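Local coordinates for protein probable enoyl-CoA hydratase/isomerase (PDB 5YLO) that probably acts as a Delta3,Delta2-enoyl-CoA isomerase of the crotonase family, shifting a double bond so that the breakdown of unsaturated fatty acids by beta-oxidation can continue, at residues L96-K101 against L216-A221; E174-L177 against L181-E184. All coordinates share one frame; numbering follows the deposited sequence.

Contact 1: residues L96-K101 against L216-A221; sequences LHALDK and LLRDGA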
ATOM      1  N   LEU A  96      -4.963   5.754 -20.783  1.00 46.51           N
ATOM      2  CA  LEU A  96      -5.977   6.135 -19.805  1.00 43.69           C
ATOM      3  C   LEU A  96      -5.362   6.282 -18.420  1.00 36.57           C
ATOM      4  O   LEU A  96      -5.671   7.227 -17.688  1.00 41.98           O
ATOM      5  CB  LEU A  96      -7.110   5.109 -19.777  1.00 43.58           C
ATOM      6  CG  LEU A  96      -8.239   5.422 -18.792  1.00 46.33           C
ATOM      7  CD1 LEU A  96      -8.906   6.745 -19.145  1.00 48.58           C
ATOM      8  CD2 LEU A  96      -9.255   4.291 -18.765  1.00 44.21           C
ATOM      9  N   HIS A  97      -4.480   5.352 -18.053  1.00 34.53           N
ATOM     10  CA  HIS A  97      -3.866   5.379 -16.732  1.00 34.13           C
ATOM     11  C   HIS A  97      -2.994   6.614 -16.547  1.00 37.26           C
ATOM     12  O   HIS A  97      -2.928   7.176 -15.448  1.00 40.50           O
ATOM     13  CB  HIS A  97      -3.057   4.099 -16.524  1.00 42.27           C
ATOM     14  CG  HIS A  97      -2.087   4.164 -15.387  1.00 40.97           C
ATOM     15  ND1 HIS A  97      -0.722   4.129 -15.570  1.00 43.35           N
ATOM     16  CD2 HIS A  97      -2.285   4.255 -14.050  1.00 40.56           C
ATOM     17  CE1 HIS A  97      -0.119   4.200 -14.397  1.00 47.83           C
ATOM     18  NE2 HIS A  97      -1.045   4.278 -13.458  1.00 48.23           N
ATOM     19  N   ALA A  98      -2.325   7.056 -17.611  1.00 46.30           N
ATOM     20  CA  ALA A  98      -1.415   8.194 -17.561  1.00 47.16           C
ATOM     21  C   ALA A  98      -2.022   9.469 -18.139  1.00 45.71           C
ATOM     22  O   ALA A  98      -1.284  10.416 -18.422  1.00 46.30           O
ATOM     23  CB  ALA A  98      -0.118   7.858 -18.298  1.00 43.88           C
ATOM     24  N   LEU A  99      -3.342   9.512 -18.311  1.00 41.58           N
ATOM     25  CA  LEU A  99      -3.992  10.659 -18.935  1.00 42.82           C
ATOM     26  C   LEU A  99      -3.777  11.923 -18.109  1.00 52.78           C
ATOM     27  O   LEU A  99      -3.812  11.893 -16.877  1.00 46.06           O
ATOM     28  CB  LEU A  99      -5.486  10.383 -19.095  1.00 43.77           C
ATOM     29  CG  LEU A  99      -6.241  11.259 -20.092  1.00 53.34           C
ATOM     30  CD1 LEU A  99      -6.121  10.678 -21.494  1.00 53.09           C
ATOM     31  CD2 LEU A  99      -7.696  11.408 -19.682  1.00 50.61           C
ATOM     32  N   ASP A 100      -3.567  13.047 -18.796  1.00 61.52           N
ATOM     33  CA  ASP A 100      -3.203  14.293 -18.129  1.00 61.90           C
ATOM     34  C   ASP A 100      -4.390  15.039 -17.529  1.00 63.95           C
ATOM     35  O   ASP A 100      -4.184  16.081 -16.897  1.00 76.27           O
ATOM     36  CB  ASP A 100      -2.464  15.217 -19.099  1.00 65.22           C
ATOM     37  CG  ASP A 100      -1.016  14.817 -19.296  1.00 74.99           C
ATOM     38  OD1 ASP A 100      -0.465  14.112 -18.423  1.00 76.78           O
ATOM     39  OD2 ASP A 100      -0.426  15.219 -20.322  1.00 75.32           O
ATOM     40  N   LYS A 101      -5.606  14.545 -17.708  1.00 57.35           N
ATOM     41  CA  LYS A 101      -6.797  15.113 -17.102  1.00 60.49           C
ATOM     42  C   LYS A 101      -7.303  14.204 -15.988  1.00 56.16           C
ATOM     43  O   LYS A 101      -7.051  12.993 -15.997  1.00 52.92           O
ATOM     44  CB  LYS A 101      -7.904  15.298 -18.149  1.00 62.93           C
ATOM     45  CG  LYS A 101      -7.451  15.938 -19.453  1.00 61.55           C
ATOM     46  CD  LYS A 101      -7.358  17.451 -19.360  1.00 61.09           C
ATOM     47  CE  LYS A 101      -7.136  18.046 -20.746  1.00 77.10           C
ATOM     48  NZ  LYS A 101      -7.116  19.535 -20.767  1.00 89.13           N
ATOM     49  N   LEU A 216       3.659  13.365 -10.938  1.00 36.93           N
ATOM     50  CA  LEU A 216       4.540  13.178  -9.791  1.00 37.08           C
ATOM     51  C   LEU A 216       4.121  11.973  -8.962  1.00 35.92           C
ATOM     52  O   LEU A 216       4.975  11.215  -8.484  1.00 34.07           O
ATOM     53  CB  LEU A 216       4.557  14.442  -8.934  1.00 39.44           C
ATOM     54  CG  LEU A 216       5.328  15.631  -9.512  1.00 43.44           C
ATOM     55  CD1 LEU A 216       5.014  16.894  -8.734  1.00 46.15           C
ATOM     56  CD2 LEU A 216       6.825  15.353  -9.500  1.00 45.10           C
ATOM     57  N   LEU A 217       2.810  11.787  -8.769  1.00 42.43           N
ATOM     58  CA  LEU A 217       2.322  10.602  -8.069  1.00 37.32           C
ATOM     59  C   LEU A 217       2.819   9.333  -8.744  1.00 30.14           C
ATOM     60  O   LEU A 217       3.320   8.416  -8.085  1.00 36.37           O
ATOM     61  CB  LEU A 217       0.792  10.610  -8.026  1.00 36.77           C
ATOM     62  CG  LEU A 217       0.072  11.648  -7.165  1.00 38.89           C
ATOM     63  CD1 LEU A 217      -1.367  11.786  -7.628  1.00 33.61           C
ATOM     64  CD2 LEU A 217       0.119  11.245  -5.703  1.00 33.01           C
ATOM     65  N   ARG A 218       2.696   9.273 -10.071  1.00 38.21           N
ATOM     66  CA  ARG A 218       3.078   8.075 -10.808  1.00 38.03           C
ATOM     67  C   ARG A 218       4.589   7.876 -10.791  1.00 40.49           C
ATOM     68  O   ARG A 218       5.076   6.778 -10.500  1.00 49.00           O
ATOM     69  CB  ARG A 218       2.550   8.168 -12.240  1.00 38.96           C
ATOM     70  CG  ARG A 218       2.762   6.930 -13.092  1.00 40.09           C
ATOM     71  CD  ARG A 218       1.992   7.033 -14.405  1.00 46.44           C
ATOM     72  NE  ARG A 218       2.337   8.235 -15.162  1.00 58.60           N
ATOM     73  CZ  ARG A 218       1.564   9.314 -15.251  1.00 55.12           C
ATOM     74  NH1 ARG A 218       0.391   9.348 -14.632  1.00 51.67           N
ATOM     75  NH2 ARG A 218       1.964  10.360 -15.961  1.00 53.74           N
ATOM     76  N   ASP A 219       5.351   8.933 -11.090  1.00 33.98           N
ATOM     77  CA  ASP A 219       6.805   8.811 -11.082  1.00 48.25           C
ATOM     78  C   ASP A 219       7.341   8.536  -9.682  1.00 43.24           C
ATOM     79  O   ASP A 219       8.346   7.833  -9.532  1.00 36.57           O
ATOM     80  CB  ASP A 219       7.449  10.078 -11.650  1.00 52.93           C
ATOM     81  CG  ASP A 219       7.231  10.235 -13.145  1.00 54.71           C
ATOM     82  OD1 ASP A 219       6.782   9.265 -13.790  1.00 40.19           O
ATOM     83  OD2 ASP A 219       7.520  11.331 -13.675  1.00 55.18           O
ATOM     84  N   GLY A 220       6.684   9.070  -8.649  1.00 42.67           N
ATOM     85  CA  GLY A 220       7.166   8.921  -7.286  1.00 35.87           C
ATOM     86  C   GLY A 220       7.169   7.497  -6.769  1.00 33.58           C
ATOM     87  O   GLY A 220       7.906   7.194  -5.826  1.00 34.95           O
ATOM     88  N   ALA A 221       6.356   6.618  -7.361  1.00 31.82           N
ATOM     89  CA  ALA A 221       6.307   5.224  -6.935  1.00 33.64           C
ATOM     90  C   ALA A 221       7.615   4.483  -7.179  1.00 39.75           C
ATOM     91  O   ALA A 221       7.900   3.513  -6.469  1.00 35.88           O
ATOM     92  CB  ALA A 221       5.163   4.500  -7.645  1.00 29.97           C
TER
HETATM   93  O   HOH W   1      -1.373   8.512 -12.974  1.00 63.52           O
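One water joins the carbonyl of His97 to the guanidinium of Arg218: it donates to His97 O at 3.2 Å and accepts a weak bond from Arg218 NH1 at 2.6 Å. In this crotonase-fold subunit the bridge spans the C-terminal end of helix 85-97 and the last part of helix 207-220. His97 O lies at that C-terminal end, where the negative end of the helix dipole may favour a cation held through water. The water lies at the guanidinium edge, in its plane, whereas one face is taken by Ala98, whose CB stands 3.8 Å above the plane over its centre. Ala98 is the first residue to leave helical geometry, and its small methyl lets the flat cation lie close over it, with Arg218 NH1 also 3.6 Å from Ala98 CA. The arginine starts out extended from its helix and then bends at chi3 (56°), which lays the guanidinium over Ala98. Asp100 adds an opposite charge nearby, its OD1 5.1 Å from Arg218 NH2, too far for a salt bridge but perhaps a mild electrostatic attraction. Arg154 of the second subunit donates a hydrogen bond to Gly220 O. His97 meets the aliphatic part of the arginine instead; a flat ring suits this place because it can touch the Arg218 CD methylene, Trp150 (edge-to-face) and Leu225 of the third subunit at once. The imidazole and guanidinium planes are 71° apart, the two side chains sliding past each other in opposite directions, and Arg218 CD lies obliquely to the ring, 3.5 Å from His97 CE1.

Contact 2: residues E174-L177 against L181-E184; sequences ERAL and LVGE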
ATOM      1  N   GLU A 174     -20.448  -2.890  -1.960  1.00 60.07           N
ATOM      2  CA  GLU A 174     -20.084  -2.672  -0.566  1.00 60.54           C
ATOM      3  C   GLU A 174     -18.726  -3.281  -0.252  1.00 59.67           C
ATOM      4  O   GLU A 174     -17.880  -2.643   0.385  1.00 57.68           O
ATOM      5  CB  GLU A 174     -21.154  -3.251   0.358  1.00 64.26           C
ATOM      6  CG  GLU A 174     -22.152  -2.232   0.863  1.00 81.90           C
ATOM      7  CD  GLU A 174     -23.028  -2.784   1.968  1.00 96.93           C
ATOM      8  OE1 GLU A 174     -24.003  -2.106   2.352  1.00 92.28           O
ATOM      9  OE2 GLU A 174     -22.737  -3.897   2.453  1.00 97.21           O
ATOM     10  N   ARG A 175     -18.497  -4.523  -0.688  1.00 58.59           N
ATOM     11  CA  ARG A 175     -17.215  -5.163  -0.417  1.00 58.84           C
ATOM     12  C   ARG A 175     -16.087  -4.468  -1.168  1.00 51.86           C
ATOM     13  O   ARG A 175     -14.989  -4.295  -0.626  1.00 46.67           O
ATOM     14  CB  ARG A 175     -17.267  -6.647  -0.784  1.00 59.70           C
ATOM     15  CG  ARG A 175     -15.988  -7.393  -0.440  1.00 57.52           C
ATOM     16  CD  ARG A 175     -16.084  -8.877  -0.745  1.00 58.15           C
ATOM     17  NE  ARG A 175     -14.891  -9.584  -0.290  1.00 70.47           N
ATOM     18  CZ  ARG A 175     -14.690 -10.888  -0.441  1.00 74.38           C
ATOM     19  NH1 ARG A 175     -15.607 -11.635  -1.041  1.00 65.99           N
ATOM     20  NH2 ARG A 175     -13.574 -11.446   0.006  1.00 77.30           N
ATOM     21  N   ALA A 176     -16.340  -4.065  -2.415  1.00 45.14           N
ATOM     22  CA  ALA A 176     -15.342  -3.307  -3.161  1.00 47.45           C
ATOM     23  C   ALA A 176     -15.037  -1.983  -2.475  1.00 42.58           C
ATOM     24  O   ALA A 176     -13.879  -1.549  -2.428  1.00 40.35           O
ATOM     25  CB  ALA A 176     -15.823  -3.073  -4.593  1.00 41.21           C
ATOM     26  N   LEU A 177     -16.067  -1.331  -1.931  1.00 43.22           N
ATOM     27  CA  LEU A 177     -15.863  -0.085  -1.201  1.00 43.68           C
ATOM     28  C   LEU A 177     -15.004  -0.308   0.037  1.00 44.72           C
ATOM     29  O   LEU A 177     -14.080   0.467   0.308  1.00 51.72           O
ATOM     30  CB  LEU A 177     -17.219   0.518  -0.823  1.00 45.80           C
ATOM     31  CG  LEU A 177     -17.327   1.935  -0.249  1.00 48.38           C
ATOM     32  CD1 LEU A 177     -17.146   1.949   1.263  1.00 68.50           C
ATOM     33  CD2 LEU A 177     -16.330   2.865  -0.924  1.00 46.36           C
ATOM     34  N   LEU A 181     -11.421  -0.968  -3.460  1.00 48.09           N
ATOM     35  CA  LEU A 181     -11.501  -1.114  -4.909  1.00 40.69           C
ATOM     36  C   LEU A 181     -12.138   0.112  -5.550  1.00 47.85           C
ATOM     37  O   LEU A 181     -11.657   0.606  -6.577  1.00 50.45           O
ATOM     38  CB  LEU A 181     -12.281  -2.382  -5.258  1.00 42.52           C
ATOM     39  CG  LEU A 181     -12.217  -2.890  -6.697  1.00 42.65           C
ATOM     40  CD1 LEU A 181     -10.777  -3.115  -7.122  1.00 38.85           C
ATOM     41  CD2 LEU A 181     -13.020  -4.174  -6.818  1.00 43.10           C
ATOM     42  N   VAL A 182     -13.218   0.618  -4.960  1.00 41.59           N
ATOM     43  CA  VAL A 182     -13.846   1.855  -5.402  1.00 41.28           C
ATOM     44  C   VAL A 182     -13.809   2.837  -4.242  1.00 42.26           C
ATOM     45  O   VAL A 182     -13.700   2.448  -3.075  1.00 48.44           O
ATOM     46  CB  VAL A 182     -15.293   1.636  -5.897  1.00 45.01           C
ATOM     47  CG1 VAL A 182     -15.328   0.554  -6.965  1.00 44.74           C
ATOM     48  CG2 VAL A 182     -16.214   1.279  -4.738  1.00 43.51           C
ATOM     49  N   GLY A 183     -13.895   4.121  -4.571  1.00 40.77           N
ATOM     50  CA  GLY A 183     -13.783   5.157  -3.563  1.00 42.02           C
ATOM     51  C   GLY A 183     -15.110   5.595  -2.984  1.00 43.87           C
ATOM     52  O   GLY A 183     -15.160   6.165  -1.891  1.00 53.64           O
ATOM     53  N   GLU A 184     -16.195   5.326  -3.705  1.00 51.19           N
ATOM     54  CA  GLU A 184     -17.503   5.830  -3.323  1.00 55.90           C
ATOM     55  C   GLU A 184     -18.579   4.930  -3.910  1.00 55.49           C
ATOM     56  O   GLU A 184     -18.429   4.400  -5.014  1.00 60.87           O
ATOM     57  CB  GLU A 184     -17.686   7.277  -3.797  1.00 58.45           C
ATOM     58  CG  GLU A 184     -18.970   7.941  -3.350  1.00 68.54           C
ATOM     59  CD  GLU A 184     -19.031   9.397  -3.761  1.00 80.61           C
ATOM     60  OE1 GLU A 184     -17.972   9.966  -4.107  1.00 85.06           O
ATOM     61  OE2 GLU A 184     -20.138   9.971  -3.742  1.00 77.34           O
TER
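The carbonyl oxygen of Ala176 accepts two backbone hydrogen bonds from the segment that follows its helix. Leu181 N approaches to 2.7 Å, with a bent N-H...O angle of 135°. Val182 N is straighter at 159° but weak, 3.4 Å from the same Ala176 O. Sharing one acceptor, the two amides hold the returning chain against the helix.

Apolar contacts fill in beside these bonds. Ala176 CB lies 3.7 Å from both CB and CD2 of Leu181; a small methyl suits this place, since the backbones come close and Phe133 covers the same buried side. Val182 turns CG2 onto the helix backbone, 3.8 Å from Leu177 N and CA, and its branched side chain can also touch Arg125 and Ala127 on strand 124-128. The CB bond of Leu177 points away overall, though CB still touches Val182 CG2; chi1 (-170°) sets CG beside the carbonyl carbon, and the second torsion turns CD2 to 3.4 Å from Val182 O and across the Gly183 backbone.

Gly183 and Glu184 pair through their backbones with strand 124-128, making this the connection from helix 173-179 to strand 184-186, outermost in this chain's main sheet of the crotonase fold.

In the fold
The two contacts sit on different parts of the subunit, their centres 22 Å apart and their nearest atoms about 13 Å apart. Contact 1 is a surface contact between elements distant in sequence, helix 85-97 and helix 207-220; contact 2, partly buried, is local, folding helix 173-179 against the chain that follows it. Their chemistry follows their place: a water and a long charged side chain span the gap in contact 1, whereas direct backbone hydrogen bonds and aliphatic packing close contact 2. In sequence the local turn falls between the two halves of contact 1. Both reach the second subunit, contact 2 among others through a long, weak ion pair from Glu184 to Arg163 of the second subunit.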